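Local coordinates for protein putative ManD family dehydratase (Pantoea ananatis, PDB 3T6C) that catalyses, with low activity in vitro, the magnesium-dependent dehydration of D-gluconate to 2-dehydro-3-deoxy-D-gluconate, as a member of the mandelate racemase/muconate lactonizing enzyme family, at residues F64-Y69 / P425-A430; A247-T252 / G297-N302. All blocks are in the same frame, centred on the assembly; numbering follows the deposited sequence.

Interaction 1: residues F64-Y69 / P425-A430; sequences FTQRIY and PTWTMA. With GCO (D-gluconic acid), chain D.
The indole of Trp427 meets the amide of Gln66 at its edge: NE2 of Gln66 stands near the ring plane, 4.0 Å from CZ2 of Trp427. Also at the indole edge, and in plane, sits a water. On one face of the indole the methyl CG2 of Thr428, the next residue in the chain, lies over the centre, 3.4 Å above the plane. The phenyl ring of Phe64 has CB of Arg67 on one face, toward the rim, and OE1 of Gln66 at its edge.

The water joins the two segments. It accepts from NE1 of Trp427 at 2.8 Å and, more weakly, from NE2 of Gln66 at 3.1 Å. NE2 of Gln66 also donates to the terminal hydroxyl O6 of D-gluconate at 3.0 Å, a bent bond with an N-H...O angle of 142°. The Gln66 chain turns at chi2 (85°), which swings the amide away from the proline and toward the sugar. Nearer the backbone the contact is apolar: CG of Gln66 touches CG of Pro425 at 3.8 Å, the two side chains crossing at about a right angle. NH1 of Arg67 reaches back to O of Gln66 at 2.9 Å, from well above the carbonyl plane, and so ties down the backbone of Gln66.

Gln66 comes from the N-terminal capping domain and Trp427 from the C-terminal part of the chain, where Thr426 to Met429 form a type I turn. Tyr103 of the second subunit meets the Trp427 ring, and Gly102 of that subunit packs on Gln66.

NE2 of Gln66 serves both the water and O6, so toward the substrate the amide acts as a donor, while the indole adds carbon contact, CZ2 of Trp427 to C6 of gluconate at 3.9 Å.

Interaction 2: residues A247-T252 / G297-N302; sequences AHERIT and GELFVN. With MG (magnesium ion), chain C; GCO (D-gluconic acid), chain D.
His248 and Glu298 come together around the same sugar, with NE2 of His248 3.8 Å from OE2 of Glu298 and no direct hydrogen bond between them. Metal coordination comes from the glutamate: OE1 of Glu298 binds the magnesium ion at 2.2 Å. D-gluconate chelates the ion through its carboxylate O1B and the neighbouring hydroxyl O2, a water takes another place, and Asp246 and Glu272 complete the site.

Among the polar contacts, NE2 of His248 is hydrogen-bonded to O4 of gluconate at 2.9 Å and nearly straight (166°), the hydroxyl lying near the plane of the imidazole at its edge. The second carboxylate oxygen, OE2 of Glu298, lies 2.6 Å from gluconate O2; a hydrogen bond ties it to Tyr103 OH of the second subunit. Tyr181, the other presumed proton donor/acceptor, is stacked on the His248 ring.

Each segment is the loop that follows a strand of the (β/α)7β-barrel, 242-246 and 294-296, and precedes the next helix. These are the C-terminal ends of the barrel strands, where enolase-superfamily enzymes carry their metal ligands and acid/base residues. Each makes a tight turn there, type I' from Ala247 to Arg250 and type I from Gly297 to Phe300.

Van der Waals contact farther from the sugar sets CD1 of Leu299 against the carboxylate of Glu249, 3.6 Å from OE1, the side chains crossing nearly perpendicularly. With chi1 at 61° and the rest of the chain extended, the Glu249 carboxylate reaches across to Leu299. Its charge is met by a salt bridge to Arg105 of the second subunit.

How the interactions relate
The two contacts grip one D-gluconate at different points along its chain. Interaction 1 holds the C6 end through Gln66, while interaction 2 takes O4 with His248 and the carboxylate end through the magnesium ion bound by Glu298. Their centres are 15 Å apart, yet they touch directly: CZ3 of Trp427 packs against CE1 of His248 at 4.0 Å, and CB of Ala430 against NH1 of Arg250 at 3.8 Å. The Trp427 side chain remains about 9 Å from the metal. Tyr103 of the second subunit reaches both, meeting the rings of Trp427 and His248, so the neighbouring subunit backs the residues that hold gluconate between capping domain and barrel.

Interaction 1: residues F64-Y69 / P425-A430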
loop_
_atom_site.group_PDB
_atom_site.type_symbol
_atom_site.label_atom_id
_atom_site.label_comp_id
_atom_site.label_asym_id
_atom_site.label_seq_id
_atom_site.Cartn_x
_atom_site.Cartn_y
_atom_site.Cartn_z
ATOM N N PHE A 64 30.737 -0.242 25.588
ATOM C CA PHE A 64 29.418 0.306 25.997
ATOM C C PHE A 64 29.820 0.886 27.339
ATOM O O PHE A 64 29.848 0.194 28.391
ATOM C CB PHE A 64 28.495 -0.900 26.162
ATOM C CG PHE A 64 27.115 -0.618 26.680
ATOM C CD1 PHE A 64 26.665 0.667 26.961
ATOM C CD2 PHE A 64 26.265 -1.716 26.904
ATOM C CE1 PHE A 64 25.377 0.901 27.447
ATOM C CE2 PHE A 64 24.954 -1.523 27.402
ATOM C CZ PHE A 64 24.510 -0.196 27.694
ATOM N N THR A 65 30.036 2.198 27.333
ATOM C CA THR A 65 30.735 2.829 28.474
ATOM C C THR A 65 29.905 2.792 29.754
ATOM O O THR A 65 30.449 2.706 30.866
ATOM C CB THR A 65 31.242 4.270 28.066
ATOM O OG1 THR A 65 32.161 4.758 29.056
ATOM C CG2 THR A 65 30.084 5.292 28.000
ATOM N N GLN A 66 28.579 2.809 29.604
ATOM C CA GLN A 66 27.702 2.863 30.776
ATOM C C GLN A 66 27.525 1.548 31.480
ATOM O O GLN A 66 26.921 1.465 32.542
ATOM C CB GLN A 66 26.319 3.366 30.382
ATOM C CG GLN A 66 26.282 4.819 29.785
ATOM C CD GLN A 66 26.552 4.923 28.293
ATOM O OE1 GLN A 66 26.848 3.930 27.601
ATOM N NE2 GLN A 66 26.470 6.157 27.770
ATOM N N ARG A 67 27.865 0.501 30.771
ATOM C CA ARG A 67 27.774 -0.882 31.223
ATOM C C ARG A 67 29.001 -1.760 31.359
ATOM O O ARG A 67 28.901 -2.967 30.965
ATOM C CB ARG A 67 26.522 -1.572 30.675
ATOM C CG ARG A 67 25.160 -0.892 31.029
ATOM C CD ARG A 67 24.836 -1.166 32.539
ATOM N NE ARG A 67 23.457 -0.761 32.918
ATOM C CZ ARG A 67 23.146 0.490 33.257
ATOM N NH1 ARG A 67 24.078 1.439 33.197
ATOM N NH2 ARG A 67 21.894 0.785 33.672
ATOM N N ILE A 68 30.183 -1.147 31.487
ATOM C CA ILE A 68 31.426 -1.889 31.258
ATOM C C ILE A 68 31.493 -3.218 32.002
ATOM O O ILE A 68 32.047 -4.177 31.470
ATOM C CB ILE A 68 32.683 -1.029 31.606
ATOM C CG1 ILE A 68 32.770 -0.710 33.105
ATOM C CG2 ILE A 68 32.689 0.247 30.732
ATOM C CD1 ILE A 68 34.004 0.151 33.467
ATOM N N TYR A 69 30.935 -3.307 33.207
ATOM C CA TYR A 69 31.059 -4.566 33.986
ATOM C C TYR A 69 30.126 -5.655 33.489
ATOM O O TYR A 69 30.439 -6.847 33.644
ATOM C CB TYR A 69 30.883 -4.305 35.481
ATOM C CG TYR A 69 31.965 -3.354 36.005
ATOM C CD1 TYR A 69 33.287 -3.709 35.953
ATOM C CD2 TYR A 69 31.617 -2.115 36.533
ATOM C CE1 TYR A 69 34.266 -2.834 36.384
ATOM C CE2 TYR A 69 32.574 -1.262 37.011
ATOM C CZ TYR A 69 33.898 -1.606 36.897
ATOM O OH TYR A 69 34.875 -0.694 37.349
ATOM N N PRO A 425 25.674 6.927 35.213
ATOM C CA PRO A 425 25.764 8.315 34.758
ATOM C C PRO A 425 24.611 9.154 35.250
ATOM O O PRO A 425 23.546 8.647 35.494
ATOM C CB PRO A 425 25.696 8.200 33.223
ATOM C CG PRO A 425 25.358 6.842 32.915
ATOM C CD PRO A 425 25.566 5.948 34.120
ATOM N N THR A 426 24.860 10.422 35.493
ATOM C CA THR A 426 23.770 11.299 35.867
ATOM C C THR A 426 23.005 11.899 34.689
ATOM O O THR A 426 21.833 12.294 34.840
ATOM C CB THR A 426 24.230 12.372 36.856
ATOM O OG1 THR A 426 25.290 13.090 36.250
ATOM C CG2 THR A 426 24.772 11.743 38.137
ATOM N N TRP A 427 23.646 12.099 33.537
ATOM C CA TRP A 427 22.989 12.847 32.466
ATOM C C TRP A 427 21.813 12.099 31.855
ATOM O O TRP A 427 20.974 12.694 31.171
ATOM C CB TRP A 427 24.003 13.181 31.348
ATOM C CG TRP A 427 24.466 11.976 30.553
ATOM C CD1 TRP A 427 25.534 11.176 30.839
ATOM C CD2 TRP A 427 23.895 11.462 29.323
ATOM N NE1 TRP A 427 25.645 10.185 29.897
ATOM C CE2 TRP A 427 24.673 10.341 28.940
ATOM C CE3 TRP A 427 22.823 11.857 28.499
ATOM C CZ2 TRP A 427 24.407 9.596 27.759
ATOM C CZ3 TRP A 427 22.554 11.096 27.325
ATOM C CH2 TRP A 427 23.361 9.993 26.975
ATOM N N THR A 428 21.722 10.794 32.141
ATOM C CA THR A 428 20.670 9.967 31.527
ATOM C C THR A 428 19.386 10.032 32.355
ATOM O O THR A 428 18.407 9.368 31.968
ATOM C CB THR A 428 21.082 8.498 31.404
ATOM O OG1 THR A 428 21.569 8.064 32.688
ATOM C CG2 THR A 428 22.207 8.337 30.345
ATOM N N MET A 429 19.353 10.825 33.445
ATOM C CA MET A 429 18.051 11.144 34.049
ATOM C C MET A 429 17.736 12.551 33.517
ATOM O O MET A 429 17.994 13.582 34.179
ATOM C CB MET A 429 18.249 11.193 35.582
ATOM C CG MET A 429 16.989 11.531 36.374
ATOM S SD MET A 429 15.781 10.170 36.297
ATOM C CE MET A 429 16.600 8.925 37.303
ATOM N N ALA A 430 17.011 12.581 32.409
ATOM C CA ALA A 430 16.649 13.850 31.767
ATOM C C ALA A 430 15.173 14.040 31.971
ATOM O O ALA A 430 14.391 13.148 31.643
ATOM C CB ALA A 430 16.981 13.776 30.255
HETATM C C1 GCO D . 27.011 11.698 19.391
HETATM C C2 GCO D . 26.235 11.066 20.484
HETATM C C3 GCO D . 26.945 11.021 21.824
HETATM C C4 GCO D . 26.204 10.121 22.793
HETATM C C5 GCO D . 27.191 9.381 23.662
HETATM C C6 GCO D . 26.536 8.434 24.652
HETATM O O1A GCO D . 28.277 11.741 19.400
HETATM O O1B GCO D . 26.379 12.071 18.349
HETATM O O2 GCO D . 24.919 11.552 20.452
HETATM O O3 GCO D . 27.014 12.325 22.268
HETATM O O4 GCO D . 25.360 10.938 23.583
HETATM O O5 GCO D . 28.040 8.666 22.845
HETATM O O6 GCO D . 27.444 7.702 25.452
HETATM O O HOH W 1 27.644 8.165 29.801
#

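Interaction 2: residues A247-T252 / G297-N302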
loop_
_atom_site.group_PDB
_atom_site.type_symbol
_atom_site.label_atom_id
_atom_site.label_comp_id
_atom_site.label_asym_id
_atom_site.label_seq_id
_atom_site.Cartn_x
_atom_site.Cartn_y
_atom_site.Cartn_z
ATOM N N ALA A 247 19.539 16.354 17.278
ATOM C CA ALA A 247 18.350 16.565 18.130
ATOM C C ALA A 247 18.333 15.578 19.291
ATOM O O ALA A 247 17.650 15.821 20.266
ATOM C CB ALA A 247 17.118 16.396 17.298
ATOM N N HIS A 248 19.067 14.463 19.160
ATOM C CA HIS A 248 19.305 13.524 20.287
ATOM C C HIS A 248 18.029 13.088 20.987
ATOM O O HIS A 248 17.941 13.069 22.219
ATOM C CB HIS A 248 20.285 14.140 21.289
ATOM C CG HIS A 248 21.154 13.137 22.005
ATOM N ND1 HIS A 248 20.690 12.343 23.035
ATOM C CD2 HIS A 248 22.471 12.847 21.871
ATOM C CE1 HIS A 248 21.682 11.597 23.502
ATOM N NE2 HIS A 248 22.776 11.880 22.809
ATOM N N GLU A 249 17.018 12.780 20.160
ATOM C CA GLU A 249 15.683 12.266 20.590
ATOM C C GLU A 249 14.990 13.135 21.671
ATOM O O GLU A 249 14.140 12.617 22.391
ATOM C CB GLU A 249 15.736 10.768 21.040
ATOM C CG GLU A 249 16.661 10.450 22.274
ATOM C CD GLU A 249 16.689 8.960 22.714
ATOM O OE1 GLU A 249 16.034 8.121 22.055
ATOM O OE2 GLU A 249 17.340 8.670 23.763
ATOM N N ARG A 250 15.296 14.441 21.716
ATOM C CA ARG A 250 14.855 15.272 22.843
ATOM C C ARG A 250 13.514 15.947 22.646
ATOM O O ARG A 250 13.101 16.732 23.498
ATOM C CB ARG A 250 15.914 16.341 23.150
ATOM C CG ARG A 250 17.162 15.784 23.777
ATOM C CD ARG A 250 16.889 15.350 25.195
ATOM N NE ARG A 250 18.088 14.860 25.914
ATOM C CZ ARG A 250 18.539 15.336 27.069
ATOM N NH1 ARG A 250 17.961 16.374 27.688
ATOM N NH2 ARG A 250 19.592 14.735 27.634
ATOM N N ILE A 251 12.811 15.682 21.544
ATOM C CA ILE A 251 11.540 16.366 21.277
ATOM C C ILE A 251 10.513 15.356 20.740
ATOM O O ILE A 251 10.885 14.226 20.361
ATOM C CB ILE A 251 11.698 17.533 20.257
ATOM C CG1 ILE A 251 12.287 17.012 18.947
ATOM C CG2 ILE A 251 12.668 18.619 20.829
ATOM C CD1 ILE A 251 12.701 18.163 17.981
ATOM N N THR A 252 9.251 15.732 20.718
ATOM C CA THR A 252 8.250 14.802 20.178
ATOM C C THR A 252 8.380 14.659 18.663
ATOM O O THR A 252 8.914 15.566 18.001
ATOM C CB THR A 252 6.807 15.293 20.434
ATOM O OG1 THR A 252 6.586 16.528 19.760
ATOM C CG2 THR A 252 6.512 15.413 21.960
ATOM N N GLY A 297 20.691 6.496 14.264
ATOM C CA GLY A 297 21.069 5.143 14.640
ATOM C C GLY A 297 22.199 4.833 15.582
ATOM O O GLY A 297 22.515 3.652 15.727
ATOM N N GLU A 298 22.794 5.817 16.233
ATOM C CA GLU A 298 23.839 5.482 17.226
ATOM C C GLU A 298 23.294 4.545 18.298
ATOM O O GLU A 298 24.077 3.770 18.887
ATOM C CB GLU A 298 24.447 6.752 17.889
ATOM C CG GLU A 298 23.450 7.447 18.801
ATOM C CD GLU A 298 23.911 8.833 19.238
ATOM O OE1 GLU A 298 24.368 9.617 18.393
ATOM O OE2 GLU A 298 23.832 9.164 20.428
ATOM N N LEU A 299 21.988 4.605 18.573
ATOM C CA LEU A 299 21.371 3.728 19.582
ATOM C C LEU A 299 21.006 2.326 19.068
ATOM O O LEU A 299 20.600 1.478 19.860
ATOM C CB LEU A 299 20.080 4.380 20.136
ATOM C CG LEU A 299 20.340 5.413 21.227
ATOM C CD1 LEU A 299 19.081 6.266 21.462
ATOM C CD2 LEU A 299 20.703 4.660 22.556
ATOM N N PHE A 300 21.083 2.086 17.753
ATOM C CA PHE A 300 20.499 0.845 17.226
ATOM C C PHE A 300 21.280 -0.417 17.608
ATOM O O PHE A 300 22.519 -0.403 17.733
ATOM C CB PHE A 300 20.455 0.888 15.701
ATOM C CG PHE A 300 19.485 1.890 15.132
ATOM C CD1 PHE A 300 18.483 2.500 15.884
ATOM C CD2 PHE A 300 19.579 2.215 13.782
ATOM C CE1 PHE A 300 17.568 3.399 15.288
ATOM C CE2 PHE A 300 18.674 3.070 13.173
ATOM C CZ PHE A 300 17.688 3.700 13.905
ATOM N N VAL A 301 20.522 -1.399 18.050
ATOM C CA VAL A 301 21.014 -2.745 18.394
ATOM C C VAL A 301 20.401 -3.889 17.597
ATOM O O VAL A 301 20.685 -5.094 17.905
ATOM C CB VAL A 301 20.879 -2.963 19.917
ATOM C CG1 VAL A 301 21.788 -2.024 20.710
ATOM C CG2 VAL A 301 19.423 -2.740 20.368
ATOM N N ASN A 302 19.477 -3.605 16.682
ATOM C CA ASN A 302 18.611 -4.670 16.170
ATOM C C ASN A 302 18.294 -4.375 14.692
ATOM O O ASN A 302 17.976 -3.217 14.340
ATOM C CB ASN A 302 17.315 -4.645 17.003
ATOM C CG ASN A 302 16.429 -5.886 16.794
ATOM O OD1 ASN A 302 16.142 -6.294 15.643
ATOM N ND2 ASN A 302 16.045 -6.527 17.899
HETATM MG MG MG C . 24.267 11.774 18.391
HETATM C C1 GCO D . 27.011 11.698 19.391
HETATM C C2 GCO D . 26.235 11.066 20.484
HETATM C C3 GCO D . 26.945 11.021 21.824
HETATM C C4 GCO D . 26.204 10.121 22.793
HETATM C C5 GCO D . 27.191 9.381 23.662
HETATM C C6 GCO D . 26.536 8.434 24.652
HETATM O O1A GCO D . 28.277 11.741 19.400
HETATM O O1B GCO D . 26.379 12.071 18.349
HETATM O O2 GCO D . 24.919 11.552 20.452
HETATM O O3 GCO D . 27.014 12.325 22.268
HETATM O O4 GCO D . 25.360 10.938 23.583
HETATM O O5 GCO D . 28.040 8.666 22.845
HETATM O O6 GCO D . 27.444 7.702 25.452
HETATM O O HOH W 2 22.239 11.518 18.857
#